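Local coordinates for protein Baccell_00875 (PDB 5NO8) that probably removes the rhamnose caps from glucuronic acid in arabinogalactan chains by a polysaccharide-lyase reaction, at residues A[398-403]-A[683-688]; A[453-458]-A[493-498]; A[618-623]-A[687-692]. One frame throughout, in Å; residues are numbered along the deposited sequence.

All three contacts lie in the helical C-terminal domain. Contacts 1 and 3, centres about 11 Å apart, both end on the protein's last helix, 682-692, which packs against helix 396-409 in contact 1 and, about one turn further on, helix 615-629 in contact 3. Contact 2, centred about 12 Å from contact 1 and 15 Å from contact 3, joins helix 448-465 to the entry of helix 496-505; in sequence it falls between the halves of contact 1 and closes before contact 3 opens. Tyr686, on the shared helix, packs its OH on Gly493 of contact 2 and its CD1 on Ala620 of contact 3. This is consistent with inner helices ringed and closed by the C-terminal end.

Contact 1 of 3, residues A[398-403]-A[683-688]; sequences MGVLLV and ALVYYL
This is a wholly apolar, buried helix-to-helix contact in the C-terminal helical domain, joining helix 396-409 to the terminal helix 682-692. The local axes run in the same general direction, 34° apart, and approach to 8.8 Å. Leu401 carries most of the contact. With CG anti to the backbone N (chi1 175°), its side chain leaves along the flank of its helix and turns its two methyls onto Leu684: CD1 of Leu401 sits 3.6 Å from CB of Leu684, while CD2 of Leu401 lies 3.9 Å from CD1 of Leu684. One turn on, CD1 of Leu688 reaches CD1 of Leu401 at 3.9 Å, nearly at right angles to it. Such same-direction pairing of helices remote in sequence is consistent with the inner ring of an alpha/alpha toroid, whose last helix here meets helix 396-409 across 280 residues. Val685 packs beside it: its CG2, anti to the carbonyl carbon, presses on the backbone N of Leu401 at 3.6 Å. Its other branch meets Val400 methyl to methyl, CG1 to CG1 at 3.8 Å. Leu401 also touches Ile349 of helix 338-352, and Lys404 NZ hydrogen-bonds the O of Val685.

Contact 2 of 3, residues A[453-458]-A[493-498]; sequences WVAELY and GIPVRL
Glu456 carries this contact through an unusual bend. Its CG is anti to the backbone N (chi1 169°), but chi2 at 112° leaves the staggered positions and folds the carboxylate across toward 493-498. OE1 of Glu456 accepts from a water at 2.8 Å, and the same water donates to the O of Gly493 at 2.7 Å, spending both its hydrogens; the water also lies in the plane of the Trp453 ring, at its edge. OE2 of Glu456 is hydrogen-bonded to NE2 of Gln460 and to a glycerol, probably from the crystallisation liquor. The donating water and Gln460 NE2 would tend to favour the charged carboxylate. Leu498, its CG anti to the backbone N, crosses this group at about a right angle, CD2 3.5 Å from OE2 of Glu456. CB of Pro495 lies 3.9 Å from OE1 of Glu456, and CG of Pro495 4.3 Å from CB of Ala455. Gly493 takes a positive phi of 66°, and a CB there would point toward 453-458, near NE1 of Trp453 and OE1 of Glu456. Pro495 centres an inverse gamma turn and stands at the N-cap position, just before helix 496-505, a loop-to-helix entry consistent with an alpha/alpha toroid.

Contact 3 of 3, residues A[618-623]-A[687-692]; sequences TGAVYY and YLLVNR
Tyr623 and Leu689 both hold CG anti to their backbone N (chi1 160° and 178°), and this throws the phenol ring out over the last turn of helix 682-692. The two side chains cross at about a right angle, with CG of Leu689 3.7 Å from CE2 of Tyr623. Over one face of the ring, displaced toward the rim, stands the carbonyl of Leu689, its O 3.6 Å from CE1 of Tyr623; the carbonyl O of Ala620, from Tyr623's own helix, lies in the ring plane at the edge. An alanine in place of Tyr623 would probably loosen this seam, since the ring packing on Leu689 would be lost. At the base of the ring, CG2 of Val690 meets CB of Tyr623 at 3.9 Å and the O of Gly619 at 3.8 Å, where Gly619 has no side chain. CD2 of Leu689 reaches CB of Ala620 at 3.9 Å. On the side of helix 682-692 turned from this contact, Asn691 ND2 donates to the O of Tyr687 at 3.1 Å and sits over the centre of the Tyr687 ring. The local axes of the two helices run the same way, 21° apart, as neighbouring inner helices of a toroid would; helix 632-644 flanks the pair, with NE2 of Gln635 hydrogen-bonded to the O of Val690, while helix 562-576 backs helix 615-629 through Val621.

Contact 1 of 3, residues A[398-403]-A[683-688]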
# COMPACT_ATOMS: atom_id res chain seq x y z
N MET A 398 12.50 7.39 -14.23
CA MET A 398 13.06 6.61 -15.36
C MET A 398 14.51 6.99 -15.65
O MET A 398 15.36 6.11 -15.87
CB MET A 398 12.20 6.72 -16.59
CG MET A 398 10.92 5.90 -16.43
SD MET A 398 9.88 5.87 -17.85
CE MET A 398 8.94 7.38 -17.55
N GLY A 399 14.83 8.29 -15.57
CA GLY A 399 16.24 8.69 -15.71
C GLY A 399 17.11 8.23 -14.56
O GLY A 399 18.24 7.77 -14.75
N VAL A 400 16.61 8.33 -13.34
CA VAL A 400 17.40 7.95 -12.19
C VAL A 400 17.65 6.43 -12.24
O VAL A 400 18.76 5.96 -11.96
CB VAL A 400 16.74 8.40 -10.88
CG1 VAL A 400 17.54 7.95 -9.67
CG2 VAL A 400 16.58 9.93 -10.86
N LEU A 401 16.62 5.67 -12.62
CA LEU A 401 16.81 4.23 -12.76
C LEU A 401 17.89 3.92 -13.82
O LEU A 401 18.79 3.08 -13.57
CB LEU A 401 15.52 3.54 -13.19
CG LEU A 401 15.66 2.04 -13.49
CD1 LEU A 401 16.24 1.30 -12.30
CD2 LEU A 401 14.32 1.47 -13.90
N LEU A 402 17.76 4.52 -15.01
CA LEU A 402 18.74 4.23 -16.07
C LEU A 402 20.18 4.58 -15.67
O LEU A 402 21.10 3.84 -16.04
CB LEU A 402 18.37 4.83 -17.40
CG LEU A 402 17.50 3.95 -18.30
CD1 LEU A 402 16.21 3.45 -17.66
CD2 LEU A 402 17.20 4.67 -19.60
N VAL A 403 20.37 5.66 -14.90
CA VAL A 403 21.70 5.95 -14.34
C VAL A 403 22.20 4.83 -13.44
O VAL A 403 23.34 4.39 -13.56
CB VAL A 403 21.76 7.25 -13.51
CG1 VAL A 403 23.16 7.42 -12.91
CG2 VAL A 403 21.41 8.44 -14.36
N ALA A 683 10.31 2.38 -7.96
CA ALA A 683 10.46 1.18 -7.16
C ALA A 683 11.80 0.51 -7.41
O ALA A 683 12.40 -0.02 -6.48
CB ALA A 683 9.30 0.22 -7.38
N LEU A 684 12.28 0.55 -8.64
CA LEU A 684 13.58 -0.06 -8.97
C LEU A 684 14.74 0.85 -8.56
O LEU A 684 15.79 0.38 -8.16
CB LEU A 684 13.65 -0.44 -10.43
CG LEU A 684 12.71 -1.56 -10.87
CD1 LEU A 684 12.89 -1.81 -12.37
CD2 LEU A 684 12.91 -2.83 -10.05
N VAL A 685 14.52 2.16 -8.60
CA VAL A 685 15.48 3.09 -8.00
C VAL A 685 15.75 2.73 -6.55
O VAL A 685 16.90 2.67 -6.11
CB VAL A 685 15.01 4.56 -8.12
CG1 VAL A 685 15.91 5.51 -7.32
CG2 VAL A 685 14.90 5.00 -9.58
N TYR A 686 14.69 2.47 -5.79
CA TYR A 686 14.85 2.12 -4.40
C TYR A 686 15.29 0.68 -4.17
O TYR A 686 15.99 0.39 -3.19
CB TYR A 686 13.60 2.52 -3.62
CG TYR A 686 13.57 4.01 -3.41
CD1 TYR A 686 14.51 4.62 -2.58
CD2 TYR A 686 12.70 4.81 -4.10
CE1 TYR A 686 14.51 6.00 -2.39
CE2 TYR A 686 12.69 6.19 -3.92
CZ TYR A 686 13.59 6.77 -3.06
OH TYR A 686 13.57 8.13 -2.88
N TYR A 687 14.93 -0.21 -5.10
CA TYR A 687 15.42 -1.58 -5.07
C TYR A 687 16.96 -1.56 -5.14
O TYR A 687 17.62 -2.25 -4.38
CB TYR A 687 14.86 -2.39 -6.24
CG TYR A 687 15.32 -3.81 -6.22
CD1 TYR A 687 16.54 -4.17 -6.76
CD2 TYR A 687 14.55 -4.79 -5.60
CE1 TYR A 687 16.98 -5.49 -6.71
CE2 TYR A 687 14.99 -6.09 -5.54
CZ TYR A 687 16.20 -6.43 -6.10
OH TYR A 687 16.62 -7.74 -6.00
N LEU A 688 17.49 -0.75 -6.04
CA LEU A 688 18.94 -0.65 -6.22
C LEU A 688 19.64 0.11 -5.11
O LEU A 688 20.78 -0.21 -4.79
CB LEU A 688 19.28 -0.06 -7.58
CG LEU A 688 18.85 -0.97 -8.74
CD1 LEU A 688 19.00 -0.30 -10.05
CD2 LEU A 688 19.61 -2.30 -8.75

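Contact 2 of 3, residues A[453-458]-A[493-498]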
# COMPACT_ATOMS: atom_id res chain seq x y z
N TRP A 453 13.83 15.49 -7.51
CA TRP A 453 14.03 14.41 -8.48
C TRP A 453 14.93 14.88 -9.62
O TRP A 453 15.80 14.14 -10.06
CB TRP A 453 12.70 13.91 -9.00
CG TRP A 453 11.79 13.40 -7.90
CD1 TRP A 453 12.16 12.74 -6.76
CD2 TRP A 453 10.37 13.55 -7.84
NE1 TRP A 453 11.05 12.45 -6.01
CE2 TRP A 453 9.94 12.94 -6.65
CE3 TRP A 453 9.42 14.12 -8.70
CZ2 TRP A 453 8.59 12.88 -6.28
CZ3 TRP A 453 8.08 14.08 -8.33
CH2 TRP A 453 7.68 13.45 -7.13
N VAL A 454 14.74 16.13 -10.06
CA VAL A 454 15.66 16.73 -11.01
C VAL A 454 17.07 16.81 -10.43
O VAL A 454 18.03 16.48 -11.12
CB VAL A 454 15.19 18.13 -11.49
CG1 VAL A 454 16.31 18.86 -12.24
CG2 VAL A 454 13.99 17.96 -12.39
N ALA A 455 17.22 17.25 -9.19
CA ALA A 455 18.52 17.31 -8.54
C ALA A 455 19.17 15.94 -8.39
O ALA A 455 20.38 15.78 -8.63
CB ALA A 455 18.40 17.94 -7.18
N GLU A 456 18.38 14.96 -8.00
CA GLU A 456 18.88 13.59 -7.93
C GLU A 456 19.43 13.21 -9.28
O GLU A 456 20.55 12.72 -9.35
CB GLU A 456 17.79 12.60 -7.51
CG GLU A 456 18.18 11.14 -7.69
CD GLU A 456 18.37 10.33 -6.42
OE1 GLU A 456 17.85 10.70 -5.33
OE2 GLU A 456 19.02 9.26 -6.52
N LEU A 457 18.68 13.43 -10.35
CA LEU A 457 19.15 13.08 -11.68
C LEU A 457 20.52 13.70 -11.95
O LEU A 457 21.46 13.01 -12.38
CB LEU A 457 18.16 13.46 -12.78
CG LEU A 457 18.66 13.23 -14.21
CD1 LEU A 457 18.79 11.74 -14.54
CD2 LEU A 457 17.80 13.90 -15.24
N TYR A 458 20.65 15.00 -11.67
CA TYR A 458 21.91 15.69 -11.98
C TYR A 458 23.07 15.15 -11.18
O TYR A 458 24.13 14.89 -11.75
CB TYR A 458 21.77 17.23 -11.81
CG TYR A 458 20.82 17.93 -12.76
CD1 TYR A 458 20.51 17.43 -14.01
CD2 TYR A 458 20.26 19.16 -12.41
CE1 TYR A 458 19.66 18.11 -14.87
CE2 TYR A 458 19.42 19.85 -13.26
CZ TYR A 458 19.12 19.33 -14.48
OH TYR A 458 18.28 20.00 -15.32
N GLY A 493 12.50 11.79 -1.32
CA GLY A 493 13.82 11.49 -1.85
C GLY A 493 14.68 12.74 -1.95
O GLY A 493 15.33 12.98 -2.97
N ILE A 494 14.68 13.55 -0.89
CA ILE A 494 15.60 14.69 -0.83
C ILE A 494 16.99 14.05 -0.87
O ILE A 494 17.29 13.22 -0.02
CB ILE A 494 15.40 15.50 0.46
CG1 ILE A 494 13.99 16.13 0.47
CG2 ILE A 494 16.48 16.57 0.57
CD1 ILE A 494 13.53 16.58 1.83
N PRO A 495 17.82 14.38 -1.89
CA PRO A 495 19.08 13.65 -2.07
C PRO A 495 20.24 14.12 -1.15
O PRO A 495 21.23 14.68 -1.63
CB PRO A 495 19.38 13.87 -3.55
CG PRO A 495 18.80 15.21 -3.84
CD PRO A 495 17.56 15.30 -3.01
N VAL A 496 20.10 13.87 0.15
CA VAL A 496 21.06 14.36 1.14
C VAL A 496 22.46 13.75 0.98
O VAL A 496 23.45 14.46 0.78
CB VAL A 496 20.54 14.15 2.58
CG1 VAL A 496 21.58 14.51 3.63
CG2 VAL A 496 19.25 14.93 2.80
N ARG A 497 22.55 12.43 1.10
CA ARG A 497 23.82 11.74 0.97
C ARG A 497 24.42 11.90 -0.42
O ARG A 497 25.63 12.13 -0.55
CB ARG A 497 23.68 10.26 1.26
CG ARG A 497 23.24 9.94 2.66
CD ARG A 497 23.69 8.55 3.07
NE ARG A 497 25.09 8.55 3.49
CZ ARG A 497 25.75 7.47 3.90
NH1 ARG A 497 25.18 6.27 3.93
NH2 ARG A 497 27.02 7.59 4.27
N LEU A 498 23.57 11.77 -1.43
CA LEU A 498 24.01 11.85 -2.82
C LEU A 498 24.54 13.26 -3.14
O LEU A 498 25.62 13.40 -3.71
CB LEU A 498 22.85 11.51 -3.75
CG LEU A 498 23.08 11.66 -5.25
CD1 LEU A 498 24.21 10.77 -5.74
CD2 LEU A 498 21.79 11.37 -5.97
O HOH W 1 15.15 11.35 -5.17

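Contact 3 of 3, residues A[618-623]-A[687-692]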
# COMPACT_ATOMS: atom_id res chain seq x y z
N THR A 618 9.53 3.37 2.33
CA THR A 618 9.68 2.71 3.61
C THR A 618 10.86 1.73 3.60
O THR A 618 11.59 1.65 4.57
CB THR A 618 8.37 2.02 4.02
OG1 THR A 618 7.37 3.04 4.17
CG2 THR A 618 8.50 1.27 5.33
N GLY A 619 11.04 1.01 2.49
CA GLY A 619 12.24 0.20 2.29
C GLY A 619 13.51 1.04 2.41
O GLY A 619 14.43 0.63 3.07
N ALA A 620 13.54 2.19 1.75
CA ALA A 620 14.69 3.09 1.86
C ALA A 620 14.95 3.49 3.31
O ALA A 620 16.08 3.44 3.78
CB ALA A 620 14.51 4.31 1.01
N VAL A 621 13.88 3.84 4.03
CA VAL A 621 13.97 4.18 5.43
C VAL A 621 14.57 3.06 6.25
O VAL A 621 15.43 3.31 7.11
CB VAL A 621 12.59 4.57 6.02
CG1 VAL A 621 12.64 4.63 7.55
CG2 VAL A 621 12.12 5.88 5.42
N TYR A 622 14.09 1.82 6.04
CA TYR A 622 14.59 0.68 6.77
C TYR A 622 16.07 0.43 6.48
O TYR A 622 16.82 0.10 7.39
CB TYR A 622 13.81 -0.60 6.43
CG TYR A 622 12.38 -0.65 6.90
CD1 TYR A 622 11.87 0.28 7.83
CD2 TYR A 622 11.52 -1.64 6.43
CE1 TYR A 622 10.56 0.20 8.27
CE2 TYR A 622 10.21 -1.71 6.88
CZ TYR A 622 9.75 -0.81 7.81
OH TYR A 622 8.43 -0.86 8.23
N TYR A 623 16.45 0.61 5.22
CA TYR A 623 17.87 0.54 4.79
C TYR A 623 18.74 1.57 5.53
O TYR A 623 19.78 1.22 6.13
CB TYR A 623 17.94 0.70 3.27
CG TYR A 623 19.28 1.12 2.70
CD1 TYR A 623 20.28 0.18 2.47
CD2 TYR A 623 19.51 2.44 2.36
CE1 TYR A 623 21.51 0.57 1.94
CE2 TYR A 623 20.72 2.84 1.83
CZ TYR A 623 21.71 1.91 1.64
OH TYR A 623 22.90 2.35 1.12
N TYR A 687 14.93 -0.21 -5.10
CA TYR A 687 15.42 -1.58 -5.07
C TYR A 687 16.96 -1.56 -5.14
O TYR A 687 17.62 -2.25 -4.38
CB TYR A 687 14.86 -2.39 -6.24
CG TYR A 687 15.32 -3.81 -6.22
CD1 TYR A 687 16.54 -4.17 -6.76
CD2 TYR A 687 14.55 -4.79 -5.60
CE1 TYR A 687 16.98 -5.49 -6.71
CE2 TYR A 687 14.99 -6.09 -5.54
CZ TYR A 687 16.20 -6.43 -6.10
OH TYR A 687 16.62 -7.74 -6.00
N LEU A 688 17.49 -0.75 -6.04
CA LEU A 688 18.94 -0.65 -6.22
C LEU A 688 19.64 0.11 -5.11
O LEU A 688 20.78 -0.21 -4.79
CB LEU A 688 19.28 -0.06 -7.58
CG LEU A 688 18.85 -0.97 -8.74
CD1 LEU A 688 19.00 -0.30 -10.05
CD2 LEU A 688 19.61 -2.30 -8.75
N LEU A 689 18.96 1.06 -4.47
CA LEU A 689 19.47 1.64 -3.23
C LEU A 689 19.63 0.61 -2.13
O LEU A 689 20.71 0.44 -1.54
CB LEU A 689 18.55 2.78 -2.75
CG LEU A 689 19.01 3.41 -1.42
CD1 LEU A 689 20.27 4.24 -1.69
CD2 LEU A 689 17.90 4.26 -0.86
N VAL A 690 18.55 -0.11 -1.85
CA VAL A 690 18.51 -1.04 -0.76
C VAL A 690 19.50 -2.18 -0.95
O VAL A 690 20.14 -2.58 0.02
CB VAL A 690 17.09 -1.62 -0.59
CG1 VAL A 690 17.06 -2.86 0.29
CG2 VAL A 690 16.18 -0.54 -0.04
N ASN A 691 19.60 -2.69 -2.18
CA ASN A 691 20.39 -3.90 -2.43
C ASN A 691 21.84 -3.63 -2.80
O ASN A 691 22.67 -4.50 -2.60
CB ASN A 691 19.71 -4.78 -3.45
CG ASN A 691 18.55 -5.52 -2.84
OD1 ASN A 691 18.77 -6.38 -1.98
ND2 ASN A 691 17.32 -5.11 -3.16
N ARG A 692 22.11 -2.46 -3.36
CA ARG A 692 23.45 -2.14 -3.86
C ARG A 692 24.01 -0.82 -3.40
O ARG A 692 25.14 -0.48 -3.78
CB ARG A 692 23.44 -2.21 -5.37
CG ARG A 692 23.32 -3.64 -5.83
CD ARG A 692 23.52 -3.80 -7.30
NE ARG A 692 23.16 -5.16 -7.64
CZ ARG A 692 23.94 -6.23 -7.48
NH1 ARG A 692 25.18 -6.14 -7.03
NH2 ARG A 692 23.48 -7.41 -7.82